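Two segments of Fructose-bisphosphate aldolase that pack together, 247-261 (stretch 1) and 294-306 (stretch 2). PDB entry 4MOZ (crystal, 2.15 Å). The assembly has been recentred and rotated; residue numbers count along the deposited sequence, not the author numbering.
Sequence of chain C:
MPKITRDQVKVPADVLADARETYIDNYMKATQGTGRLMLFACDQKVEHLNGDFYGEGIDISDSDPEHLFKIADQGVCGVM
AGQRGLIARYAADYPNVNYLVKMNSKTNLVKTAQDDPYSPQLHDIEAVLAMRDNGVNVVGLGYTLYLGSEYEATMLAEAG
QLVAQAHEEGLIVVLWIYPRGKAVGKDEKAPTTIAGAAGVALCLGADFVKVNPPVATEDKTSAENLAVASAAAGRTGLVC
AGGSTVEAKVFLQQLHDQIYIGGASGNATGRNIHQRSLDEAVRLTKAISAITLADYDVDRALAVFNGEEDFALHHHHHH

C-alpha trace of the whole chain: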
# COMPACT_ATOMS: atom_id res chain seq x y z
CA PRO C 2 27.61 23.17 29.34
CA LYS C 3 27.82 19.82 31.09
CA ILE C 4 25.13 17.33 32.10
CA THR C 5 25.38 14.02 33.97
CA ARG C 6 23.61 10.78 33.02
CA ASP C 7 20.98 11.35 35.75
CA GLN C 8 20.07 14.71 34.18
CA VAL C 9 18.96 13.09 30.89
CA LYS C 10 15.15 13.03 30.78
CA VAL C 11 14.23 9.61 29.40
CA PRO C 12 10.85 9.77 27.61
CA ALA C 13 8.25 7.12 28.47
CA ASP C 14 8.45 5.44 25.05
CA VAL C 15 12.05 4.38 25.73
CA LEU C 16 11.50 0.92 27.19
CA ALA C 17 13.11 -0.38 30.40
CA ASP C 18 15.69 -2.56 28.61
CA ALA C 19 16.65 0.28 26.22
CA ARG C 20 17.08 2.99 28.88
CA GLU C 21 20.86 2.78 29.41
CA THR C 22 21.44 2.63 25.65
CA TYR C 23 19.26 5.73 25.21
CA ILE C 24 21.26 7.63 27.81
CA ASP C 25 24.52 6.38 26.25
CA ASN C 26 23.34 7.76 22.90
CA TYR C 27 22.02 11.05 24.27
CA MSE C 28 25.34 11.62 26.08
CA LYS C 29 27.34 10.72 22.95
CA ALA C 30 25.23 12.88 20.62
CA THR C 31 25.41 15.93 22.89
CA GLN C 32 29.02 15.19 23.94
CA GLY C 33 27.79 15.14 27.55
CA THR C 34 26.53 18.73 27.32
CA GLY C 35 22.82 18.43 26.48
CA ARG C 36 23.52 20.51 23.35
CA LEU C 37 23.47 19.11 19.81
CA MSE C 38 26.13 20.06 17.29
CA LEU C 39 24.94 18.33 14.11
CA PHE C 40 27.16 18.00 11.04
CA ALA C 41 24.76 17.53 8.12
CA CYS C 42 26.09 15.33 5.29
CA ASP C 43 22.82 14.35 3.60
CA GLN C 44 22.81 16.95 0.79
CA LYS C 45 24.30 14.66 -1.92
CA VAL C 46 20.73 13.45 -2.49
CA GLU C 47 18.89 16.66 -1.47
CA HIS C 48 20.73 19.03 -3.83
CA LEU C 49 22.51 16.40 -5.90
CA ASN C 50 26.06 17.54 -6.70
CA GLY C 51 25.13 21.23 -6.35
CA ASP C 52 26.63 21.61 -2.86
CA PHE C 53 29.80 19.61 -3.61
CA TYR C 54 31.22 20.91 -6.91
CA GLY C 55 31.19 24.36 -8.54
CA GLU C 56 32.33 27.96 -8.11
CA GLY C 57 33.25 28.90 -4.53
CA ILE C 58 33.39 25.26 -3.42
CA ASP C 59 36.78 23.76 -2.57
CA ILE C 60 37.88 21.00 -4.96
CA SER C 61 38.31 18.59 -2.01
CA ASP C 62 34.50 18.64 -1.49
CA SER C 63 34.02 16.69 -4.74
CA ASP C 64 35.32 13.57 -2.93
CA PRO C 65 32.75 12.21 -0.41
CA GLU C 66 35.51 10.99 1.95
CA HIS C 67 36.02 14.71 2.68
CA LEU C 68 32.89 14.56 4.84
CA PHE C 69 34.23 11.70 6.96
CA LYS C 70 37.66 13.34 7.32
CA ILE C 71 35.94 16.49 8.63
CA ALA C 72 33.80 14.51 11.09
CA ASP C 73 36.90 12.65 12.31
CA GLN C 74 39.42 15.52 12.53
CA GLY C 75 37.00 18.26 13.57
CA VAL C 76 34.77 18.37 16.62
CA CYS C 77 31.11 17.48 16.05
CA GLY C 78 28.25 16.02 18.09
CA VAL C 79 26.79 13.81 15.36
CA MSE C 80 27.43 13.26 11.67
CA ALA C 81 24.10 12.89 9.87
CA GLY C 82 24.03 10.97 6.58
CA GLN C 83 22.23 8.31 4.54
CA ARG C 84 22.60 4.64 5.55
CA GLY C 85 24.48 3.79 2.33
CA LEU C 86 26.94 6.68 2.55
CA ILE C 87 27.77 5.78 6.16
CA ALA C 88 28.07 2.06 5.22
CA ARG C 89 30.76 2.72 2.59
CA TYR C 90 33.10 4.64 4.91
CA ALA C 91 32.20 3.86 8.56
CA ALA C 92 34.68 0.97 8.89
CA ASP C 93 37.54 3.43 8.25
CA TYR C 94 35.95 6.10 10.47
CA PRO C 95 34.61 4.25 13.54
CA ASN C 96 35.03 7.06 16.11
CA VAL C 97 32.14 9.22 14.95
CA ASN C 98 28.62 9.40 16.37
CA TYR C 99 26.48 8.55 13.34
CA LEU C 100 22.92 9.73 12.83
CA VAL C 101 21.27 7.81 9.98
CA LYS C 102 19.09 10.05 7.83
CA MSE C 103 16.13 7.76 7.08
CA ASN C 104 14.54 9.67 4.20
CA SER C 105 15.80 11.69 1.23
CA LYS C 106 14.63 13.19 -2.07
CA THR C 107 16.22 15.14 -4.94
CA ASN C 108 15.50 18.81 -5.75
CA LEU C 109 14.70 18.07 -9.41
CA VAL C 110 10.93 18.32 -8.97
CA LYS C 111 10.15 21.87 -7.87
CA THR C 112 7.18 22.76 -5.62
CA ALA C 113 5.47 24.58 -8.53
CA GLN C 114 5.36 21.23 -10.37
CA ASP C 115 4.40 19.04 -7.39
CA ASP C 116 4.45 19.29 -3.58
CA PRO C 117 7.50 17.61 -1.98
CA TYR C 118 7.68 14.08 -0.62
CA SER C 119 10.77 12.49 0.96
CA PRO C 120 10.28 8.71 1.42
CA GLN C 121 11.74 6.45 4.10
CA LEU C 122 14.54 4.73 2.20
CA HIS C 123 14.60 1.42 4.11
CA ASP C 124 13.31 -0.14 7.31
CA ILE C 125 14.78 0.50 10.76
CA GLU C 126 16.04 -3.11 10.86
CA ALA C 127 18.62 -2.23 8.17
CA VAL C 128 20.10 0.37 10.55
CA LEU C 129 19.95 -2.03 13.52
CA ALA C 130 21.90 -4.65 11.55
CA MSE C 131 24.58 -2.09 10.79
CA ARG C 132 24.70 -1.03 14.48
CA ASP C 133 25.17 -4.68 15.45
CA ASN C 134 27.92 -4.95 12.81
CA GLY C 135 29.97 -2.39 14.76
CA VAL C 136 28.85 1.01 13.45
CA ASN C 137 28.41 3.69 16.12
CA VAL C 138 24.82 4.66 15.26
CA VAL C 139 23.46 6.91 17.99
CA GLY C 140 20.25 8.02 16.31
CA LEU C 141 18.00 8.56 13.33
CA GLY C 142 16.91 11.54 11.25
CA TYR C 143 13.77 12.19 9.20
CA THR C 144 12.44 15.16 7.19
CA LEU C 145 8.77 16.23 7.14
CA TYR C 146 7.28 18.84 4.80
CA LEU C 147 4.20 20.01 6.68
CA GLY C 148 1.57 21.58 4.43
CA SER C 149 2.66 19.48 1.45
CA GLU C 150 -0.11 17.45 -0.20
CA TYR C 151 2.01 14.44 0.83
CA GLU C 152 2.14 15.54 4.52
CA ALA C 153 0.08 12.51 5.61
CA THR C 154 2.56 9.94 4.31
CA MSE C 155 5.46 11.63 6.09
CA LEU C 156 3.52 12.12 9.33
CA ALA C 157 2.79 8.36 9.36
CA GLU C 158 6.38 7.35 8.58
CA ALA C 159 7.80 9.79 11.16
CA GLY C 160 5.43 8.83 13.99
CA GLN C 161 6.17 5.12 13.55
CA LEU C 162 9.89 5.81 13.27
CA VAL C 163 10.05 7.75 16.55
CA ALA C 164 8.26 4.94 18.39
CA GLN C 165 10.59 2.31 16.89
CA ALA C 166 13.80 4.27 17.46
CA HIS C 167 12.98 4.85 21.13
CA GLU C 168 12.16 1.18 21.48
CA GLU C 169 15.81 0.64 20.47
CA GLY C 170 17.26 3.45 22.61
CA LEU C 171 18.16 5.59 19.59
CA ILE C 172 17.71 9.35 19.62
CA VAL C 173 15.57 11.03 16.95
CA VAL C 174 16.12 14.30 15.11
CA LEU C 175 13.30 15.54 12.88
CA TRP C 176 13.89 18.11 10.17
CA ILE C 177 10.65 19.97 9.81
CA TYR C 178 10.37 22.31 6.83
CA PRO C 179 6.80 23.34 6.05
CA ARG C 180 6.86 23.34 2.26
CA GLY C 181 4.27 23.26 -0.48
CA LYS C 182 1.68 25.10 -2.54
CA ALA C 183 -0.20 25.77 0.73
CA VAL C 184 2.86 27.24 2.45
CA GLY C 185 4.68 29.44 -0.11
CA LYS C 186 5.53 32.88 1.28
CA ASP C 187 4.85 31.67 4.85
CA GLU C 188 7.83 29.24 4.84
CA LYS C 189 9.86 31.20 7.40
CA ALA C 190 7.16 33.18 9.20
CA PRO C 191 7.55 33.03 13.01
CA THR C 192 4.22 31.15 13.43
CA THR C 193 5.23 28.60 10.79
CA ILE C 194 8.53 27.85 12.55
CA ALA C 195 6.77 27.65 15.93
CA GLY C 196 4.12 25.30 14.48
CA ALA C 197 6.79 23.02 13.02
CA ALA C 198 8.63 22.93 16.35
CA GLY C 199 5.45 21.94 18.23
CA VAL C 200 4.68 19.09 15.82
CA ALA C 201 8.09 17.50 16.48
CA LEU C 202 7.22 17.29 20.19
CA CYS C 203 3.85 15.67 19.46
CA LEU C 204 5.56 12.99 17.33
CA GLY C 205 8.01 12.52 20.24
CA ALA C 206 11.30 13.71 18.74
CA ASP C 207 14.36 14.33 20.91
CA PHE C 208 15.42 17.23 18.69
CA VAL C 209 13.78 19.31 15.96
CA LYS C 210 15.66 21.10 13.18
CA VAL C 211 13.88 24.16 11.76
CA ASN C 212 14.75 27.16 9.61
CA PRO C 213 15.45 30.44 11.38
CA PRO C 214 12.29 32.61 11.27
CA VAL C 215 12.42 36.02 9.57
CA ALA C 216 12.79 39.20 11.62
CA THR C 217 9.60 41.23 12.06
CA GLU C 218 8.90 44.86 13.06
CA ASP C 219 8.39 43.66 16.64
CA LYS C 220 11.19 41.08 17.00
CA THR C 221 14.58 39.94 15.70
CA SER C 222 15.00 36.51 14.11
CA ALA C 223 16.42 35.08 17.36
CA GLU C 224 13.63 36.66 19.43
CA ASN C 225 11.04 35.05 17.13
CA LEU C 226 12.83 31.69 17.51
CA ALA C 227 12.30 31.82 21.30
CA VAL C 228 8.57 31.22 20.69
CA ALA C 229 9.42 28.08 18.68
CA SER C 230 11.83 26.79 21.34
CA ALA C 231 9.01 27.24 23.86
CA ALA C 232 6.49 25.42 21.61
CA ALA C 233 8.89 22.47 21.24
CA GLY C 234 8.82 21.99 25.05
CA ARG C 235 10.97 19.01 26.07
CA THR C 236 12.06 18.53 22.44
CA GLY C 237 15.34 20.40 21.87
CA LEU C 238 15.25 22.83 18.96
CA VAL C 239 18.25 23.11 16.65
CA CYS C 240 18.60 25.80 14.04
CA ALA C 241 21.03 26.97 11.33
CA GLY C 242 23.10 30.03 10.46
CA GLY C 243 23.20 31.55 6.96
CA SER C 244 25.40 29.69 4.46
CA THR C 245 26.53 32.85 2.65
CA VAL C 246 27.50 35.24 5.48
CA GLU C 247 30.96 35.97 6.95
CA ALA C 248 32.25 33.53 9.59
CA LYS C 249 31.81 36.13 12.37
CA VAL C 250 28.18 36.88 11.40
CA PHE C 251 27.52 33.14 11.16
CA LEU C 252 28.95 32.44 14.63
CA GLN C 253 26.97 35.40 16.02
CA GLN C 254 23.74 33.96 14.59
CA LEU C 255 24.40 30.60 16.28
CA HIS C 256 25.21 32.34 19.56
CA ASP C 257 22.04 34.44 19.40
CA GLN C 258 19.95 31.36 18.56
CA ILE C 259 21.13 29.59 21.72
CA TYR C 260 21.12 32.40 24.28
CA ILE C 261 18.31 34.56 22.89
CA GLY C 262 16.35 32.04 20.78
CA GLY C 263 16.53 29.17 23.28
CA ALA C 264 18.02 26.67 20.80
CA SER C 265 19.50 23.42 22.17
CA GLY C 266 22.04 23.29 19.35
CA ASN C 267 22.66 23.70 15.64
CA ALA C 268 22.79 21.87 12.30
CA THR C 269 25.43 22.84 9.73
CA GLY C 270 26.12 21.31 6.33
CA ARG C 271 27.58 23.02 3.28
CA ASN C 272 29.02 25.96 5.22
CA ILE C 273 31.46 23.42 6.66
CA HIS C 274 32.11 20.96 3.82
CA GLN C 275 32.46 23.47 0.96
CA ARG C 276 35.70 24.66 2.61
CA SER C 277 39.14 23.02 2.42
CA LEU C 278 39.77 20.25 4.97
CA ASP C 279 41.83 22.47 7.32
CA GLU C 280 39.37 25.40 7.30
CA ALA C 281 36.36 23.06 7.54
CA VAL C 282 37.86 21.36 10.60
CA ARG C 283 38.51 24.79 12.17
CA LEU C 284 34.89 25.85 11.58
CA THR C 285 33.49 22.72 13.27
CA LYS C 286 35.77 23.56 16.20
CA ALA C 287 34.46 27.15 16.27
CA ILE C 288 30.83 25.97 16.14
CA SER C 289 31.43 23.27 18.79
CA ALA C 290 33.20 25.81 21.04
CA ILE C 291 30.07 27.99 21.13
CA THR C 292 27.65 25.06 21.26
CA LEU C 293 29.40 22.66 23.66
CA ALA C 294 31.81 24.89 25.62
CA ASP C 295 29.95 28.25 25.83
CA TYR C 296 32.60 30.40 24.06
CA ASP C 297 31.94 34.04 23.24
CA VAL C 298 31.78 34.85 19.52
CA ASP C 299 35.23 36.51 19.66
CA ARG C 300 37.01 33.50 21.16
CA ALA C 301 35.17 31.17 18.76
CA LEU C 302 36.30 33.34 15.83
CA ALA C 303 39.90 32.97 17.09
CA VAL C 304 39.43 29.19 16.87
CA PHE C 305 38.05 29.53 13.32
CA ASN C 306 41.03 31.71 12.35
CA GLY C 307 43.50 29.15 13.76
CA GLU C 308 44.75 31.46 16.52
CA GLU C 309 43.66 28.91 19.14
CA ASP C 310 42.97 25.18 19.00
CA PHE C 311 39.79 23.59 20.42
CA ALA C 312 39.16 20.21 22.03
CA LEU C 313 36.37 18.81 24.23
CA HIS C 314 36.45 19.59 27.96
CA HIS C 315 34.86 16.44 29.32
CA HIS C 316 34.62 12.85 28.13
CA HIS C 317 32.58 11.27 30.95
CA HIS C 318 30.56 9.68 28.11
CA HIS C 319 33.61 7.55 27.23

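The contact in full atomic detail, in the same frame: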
# COMPACT_ATOMS: atom_id res chain seq x y z
N GLU C 247 29.60 36.06 6.40
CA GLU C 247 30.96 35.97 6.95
C GLU C 247 30.97 35.10 8.20
O GLU C 247 29.97 35.04 8.93
CB GLU C 247 31.50 37.37 7.29
CG GLU C 247 31.28 38.42 6.21
CD GLU C 247 31.95 38.06 4.89
OE1 GLU C 247 33.20 38.02 4.84
OE2 GLU C 247 31.22 37.82 3.90
N ALA C 248 32.11 34.44 8.45
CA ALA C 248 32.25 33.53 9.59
C ALA C 248 31.82 34.15 10.93
O ALA C 248 31.17 33.48 11.73
CB ALA C 248 33.68 33.01 9.68
N LYS C 249 32.19 35.41 11.15
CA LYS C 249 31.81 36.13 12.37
C LYS C 249 30.29 36.29 12.50
O LYS C 249 29.72 36.02 13.57
CB LYS C 249 32.50 37.49 12.47
CG LYS C 249 32.31 38.18 13.81
CD LYS C 249 32.97 39.54 13.88
CE LYS C 249 32.77 40.16 15.25
NZ LYS C 249 33.55 41.43 15.42
N VAL C 250 29.63 36.72 11.42
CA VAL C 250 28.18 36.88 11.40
C VAL C 250 27.49 35.54 11.64
O VAL C 250 26.53 35.44 12.42
CB VAL C 250 27.69 37.50 10.07
CG1 VAL C 250 26.18 37.61 10.03
CG2 VAL C 250 28.33 38.86 9.85
N PHE C 251 28.00 34.50 10.98
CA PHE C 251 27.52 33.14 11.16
C PHE C 251 27.59 32.68 12.62
O PHE C 251 26.61 32.15 13.16
CB PHE C 251 28.29 32.17 10.25
CG PHE C 251 27.95 30.72 10.47
CD1 PHE C 251 26.80 30.17 9.90
CD2 PHE C 251 28.77 29.91 11.24
CE1 PHE C 251 26.48 28.84 10.11
CE2 PHE C 251 28.45 28.58 11.45
CZ PHE C 251 27.31 28.04 10.88
N LEU C 252 28.74 32.90 13.25
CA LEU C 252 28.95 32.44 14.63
C LEU C 252 28.12 33.26 15.61
O LEU C 252 27.74 32.76 16.67
CB LEU C 252 30.44 32.47 14.99
CG LEU C 252 31.36 31.48 14.25
CD1 LEU C 252 32.82 31.92 14.33
CD2 LEU C 252 31.21 30.05 14.75
N GLN C 253 27.84 34.51 15.24
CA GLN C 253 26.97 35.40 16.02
C GLN C 253 25.51 34.95 15.94
O GLN C 253 24.78 35.02 16.93
CB GLN C 253 27.12 36.86 15.56
CG GLN C 253 26.34 37.88 16.39
CD GLN C 253 26.89 38.04 17.81
OE1 GLN C 253 28.05 38.37 18.00
NE2 GLN C 253 26.03 37.83 18.80
N GLN C 254 25.08 34.51 14.76
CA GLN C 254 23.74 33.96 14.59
C GLN C 254 23.53 32.75 15.50
O GLN C 254 22.53 32.68 16.21
CB GLN C 254 23.48 33.57 13.14
CG GLN C 254 23.24 34.74 12.21
CD GLN C 254 22.95 34.30 10.78
OE1 GLN C 254 22.59 33.14 10.55
NE2 GLN C 254 23.11 35.21 9.83
N LEU C 255 24.48 31.82 15.47
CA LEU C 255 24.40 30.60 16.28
C LEU C 255 24.37 30.91 17.77
O LEU C 255 23.65 30.25 18.53
CB LEU C 255 25.58 29.67 15.97
CG LEU C 255 25.73 29.09 14.56
CD1 LEU C 255 26.78 27.98 14.58
CD2 LEU C 255 24.41 28.56 14.01
N HIS C 256 25.15 31.91 18.18
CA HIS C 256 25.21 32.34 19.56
C HIS C 256 23.89 32.94 19.98
O HIS C 256 23.34 32.58 21.04
CB HIS C 256 26.35 33.34 19.76
CG HIS C 256 26.74 33.55 21.20
ND1 HIS C 256 26.13 34.47 21.98
CD2 HIS C 256 27.69 32.93 22.00
CE1 HIS C 256 26.67 34.44 23.21
NE2 HIS C 256 27.63 33.49 23.23
N ASP C 257 23.35 33.84 19.16
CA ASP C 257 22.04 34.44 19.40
C ASP C 257 20.92 33.40 19.49
O ASP C 257 20.05 33.50 20.34
CB ASP C 257 21.70 35.48 18.32
CG ASP C 257 22.58 36.71 18.41
OD1 ASP C 257 23.30 36.89 19.41
OD2 ASP C 257 22.55 37.52 17.45
N GLN C 258 20.96 32.41 18.60
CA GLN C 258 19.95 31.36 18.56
C GLN C 258 19.90 30.58 19.87
O GLN C 258 18.81 30.23 20.34
CB GLN C 258 20.18 30.41 17.38
CG GLN C 258 19.79 31.01 16.03
CD GLN C 258 20.35 30.25 14.84
OE1 GLN C 258 21.02 29.22 14.99
NE2 GLN C 258 20.08 30.76 13.64
N ILE C 259 21.06 30.31 20.46
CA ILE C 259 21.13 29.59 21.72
C ILE C 259 20.66 30.46 22.88
O ILE C 259 19.72 30.10 23.59
CB ILE C 259 22.55 29.04 22.00
CG1 ILE C 259 22.96 28.01 20.94
CG2 ILE C 259 22.62 28.43 23.40
CD1 ILE C 259 24.43 27.64 20.96
N TYR C 260 21.30 31.61 23.06
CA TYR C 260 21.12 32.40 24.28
C TYR C 260 19.92 33.34 24.24
O TYR C 260 19.37 33.67 25.28
CB TYR C 260 22.43 33.10 24.68
CG TYR C 260 23.56 32.11 24.94
CD1 TYR C 260 23.61 31.37 26.13
CD2 TYR C 260 24.55 31.87 23.98
CE1 TYR C 260 24.62 30.45 26.36
CE2 TYR C 260 25.57 30.95 24.21
CZ TYR C 260 25.60 30.24 25.40
OH TYR C 260 26.61 29.33 25.62
N ILE C 261 19.51 33.76 23.04
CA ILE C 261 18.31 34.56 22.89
C ILE C 261 17.14 33.70 22.40
O ILE C 261 16.02 33.80 22.93
CB ILE C 261 18.53 35.78 21.96
CG1 ILE C 261 19.64 36.68 22.51
CG2 ILE C 261 17.23 36.57 21.77
CD1 ILE C 261 20.18 37.70 21.52
N ALA C 294 30.92 24.32 24.60
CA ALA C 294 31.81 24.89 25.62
C ALA C 294 31.52 26.36 26.00
O ALA C 294 32.26 26.95 26.79
CB ALA C 294 33.27 24.73 25.20
N ASP C 295 30.47 26.93 25.42
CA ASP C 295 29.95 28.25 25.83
C ASP C 295 30.80 29.47 25.45
O ASP C 295 30.59 30.56 25.99
CB ASP C 295 29.66 28.27 27.34
CG ASP C 295 28.69 27.19 27.76
OD1 ASP C 295 27.51 27.26 27.35
OD2 ASP C 295 29.11 26.25 28.48
N TYR C 296 31.75 29.29 24.52
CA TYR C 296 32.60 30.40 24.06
C TYR C 296 31.80 31.62 23.64
O TYR C 296 30.69 31.49 23.10
CB TYR C 296 33.45 29.97 22.87
CG TYR C 296 34.73 29.23 23.19
CD1 TYR C 296 34.78 28.25 24.19
CD2 TYR C 296 35.89 29.47 22.46
CE1 TYR C 296 35.94 27.56 24.47
CE2 TYR C 296 37.07 28.77 22.72
CZ TYR C 296 37.09 27.83 23.73
OH TYR C 296 38.24 27.13 24.00
N ASP C 297 32.37 32.80 23.89
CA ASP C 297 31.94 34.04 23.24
C ASP C 297 32.23 33.94 21.75
O ASP C 297 33.05 33.12 21.33
CB ASP C 297 32.72 35.24 23.81
CG ASP C 297 32.16 35.74 25.13
OD1 ASP C 297 31.02 35.37 25.50
OD2 ASP C 297 32.86 36.53 25.80
N VAL C 298 31.56 34.78 20.97
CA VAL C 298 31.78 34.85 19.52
C VAL C 298 33.25 35.13 19.18
O VAL C 298 33.83 34.47 18.31
CB VAL C 298 30.85 35.90 18.86
CG1 VAL C 298 31.19 36.10 17.39
CG2 VAL C 298 29.39 35.50 19.02
N ASP C 299 33.84 36.09 19.89
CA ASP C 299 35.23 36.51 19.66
C ASP C 299 36.24 35.39 19.85
O ASP C 299 37.15 35.23 19.03
CB ASP C 299 35.60 37.70 20.55
CG ASP C 299 35.00 39.01 20.07
OD1 ASP C 299 34.51 39.09 18.92
OD2 ASP C 299 35.02 39.99 20.86
N ARG C 300 36.09 34.61 20.91
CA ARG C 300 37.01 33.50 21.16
C ARG C 300 36.77 32.35 20.18
O ARG C 300 37.72 31.65 19.80
CB ARG C 300 36.94 33.01 22.61
CG ARG C 300 38.23 32.32 23.02
CD ARG C 300 38.19 31.68 24.40
NE ARG C 300 39.38 30.84 24.56
CZ ARG C 300 39.60 30.00 25.56
NH1 ARG C 300 38.72 29.87 26.54
NH2 ARG C 300 40.72 29.29 25.58
N ALA C 301 35.52 32.17 19.77
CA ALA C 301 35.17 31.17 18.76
C ALA C 301 35.78 31.54 17.40
O ALA C 301 36.31 30.68 16.70
CB ALA C 301 33.67 31.02 18.64
N LEU C 302 35.73 32.83 17.07
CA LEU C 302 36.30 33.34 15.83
C LEU C 302 37.82 33.13 15.78
O LEU C 302 38.38 32.85 14.72
CB LEU C 302 35.95 34.82 15.65
CG LEU C 302 36.33 35.50 14.34
CD1 LEU C 302 35.79 34.74 13.13
CD2 LEU C 302 35.86 36.95 14.33
N ALA C 303 38.47 33.25 16.94
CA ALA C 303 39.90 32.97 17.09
C ALA C 303 40.22 31.51 16.79
O ALA C 303 41.27 31.20 16.21
CB ALA C 303 40.38 33.35 18.48
N VAL C 304 39.31 30.61 17.19
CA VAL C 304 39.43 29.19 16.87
C VAL C 304 39.27 28.98 15.36
O VAL C 304 40.07 28.26 14.74
CB VAL C 304 38.41 28.33 17.65
CG1 VAL C 304 38.43 26.89 17.16
CG2 VAL C 304 38.69 28.38 19.14
N PHE C 305 38.26 29.61 14.76
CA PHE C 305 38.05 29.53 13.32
C PHE C 305 39.29 30.00 12.55
O PHE C 305 39.69 29.37 11.56
CB PHE C 305 36.83 30.33 12.88
CG PHE C 305 36.72 30.50 11.39
CD1 PHE C 305 36.31 29.43 10.58
CD2 PHE C 305 37.05 31.71 10.78
CE1 PHE C 305 36.23 29.58 9.20
CE2 PHE C 305 36.97 31.86 9.40
CZ PHE C 305 36.56 30.79 8.61
N ASN C 306 39.88 31.11 13.01
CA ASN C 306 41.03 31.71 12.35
C ASN C 306 42.36 31.00 12.65
O ASN C 306 43.40 31.39 12.12
CB ASN C 306 41.12 33.20 12.70
CG ASN C 306 40.09 34.03 11.95
OD1 ASN C 306 39.85 33.83 10.76
ND2 ASN C 306 39.49 34.99 12.65
O HOH W 1 29.21 33.08 25.40

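The most unusual feature of this contact is a water that joins a histidine to the turn leading into the second helix. Its oxygen lies 2.7 Å from His 256 NE2, 2.9 Å from Asp 295 O and 2.9 Å from Asp 297 OD1, within hydrogen-bonding reach of each, so one imidazole is tied to that turn. Asp 297 holds the N-cap position there, but its side chain makes no capping bond.

Next to this water, the one direct hydrogen bond between the stretches runs from the last turn of the first helix to the loop ahead of the second: the phenol of Tyr 260 donates from OH to OD1 of Asp 295 at 2.8 Å. Asp 295 has just left the preceding helix with positive phi, and its CA-to-CB bond points sideways, yet its carboxylate still reaches the edge of the tyrosine ring.

The packing centres on Val 298, the first residue of the second helix. It is a knob in a hole formed by Lys 249, Leu 252, Gln 253 and His 256, an i, i+3, i+4, i+7 set from neighbouring turns. Its CG2 comes 3.3 Å from Gln 253 OE1 and 3.8 Å from His 256 CB. Gln 253 NE2 donates to Asp 257 OD1 at 3.0 Å within its own helix, while its OE1 touches Val 298.

With axes 9.7 Å apart and directions 134° apart, the register runs backwards: Gln 253 lies by Val 298, Lys 249 by Leu 302. Leu 252 CD1 meets Leu 302 CD1 at 4.3 Å, and the aliphatic part of Lys 249 covers the same leucine, CG to CD2 at 3.8 Å. Its NZ stays 4.3 Å from Asp 299 OD1, beyond a salt bridge. Small meets flat where the start of the first helix meets the end of the second: Ala 248 CB sits over the face of Phe 305, 3.5 Å from CE2.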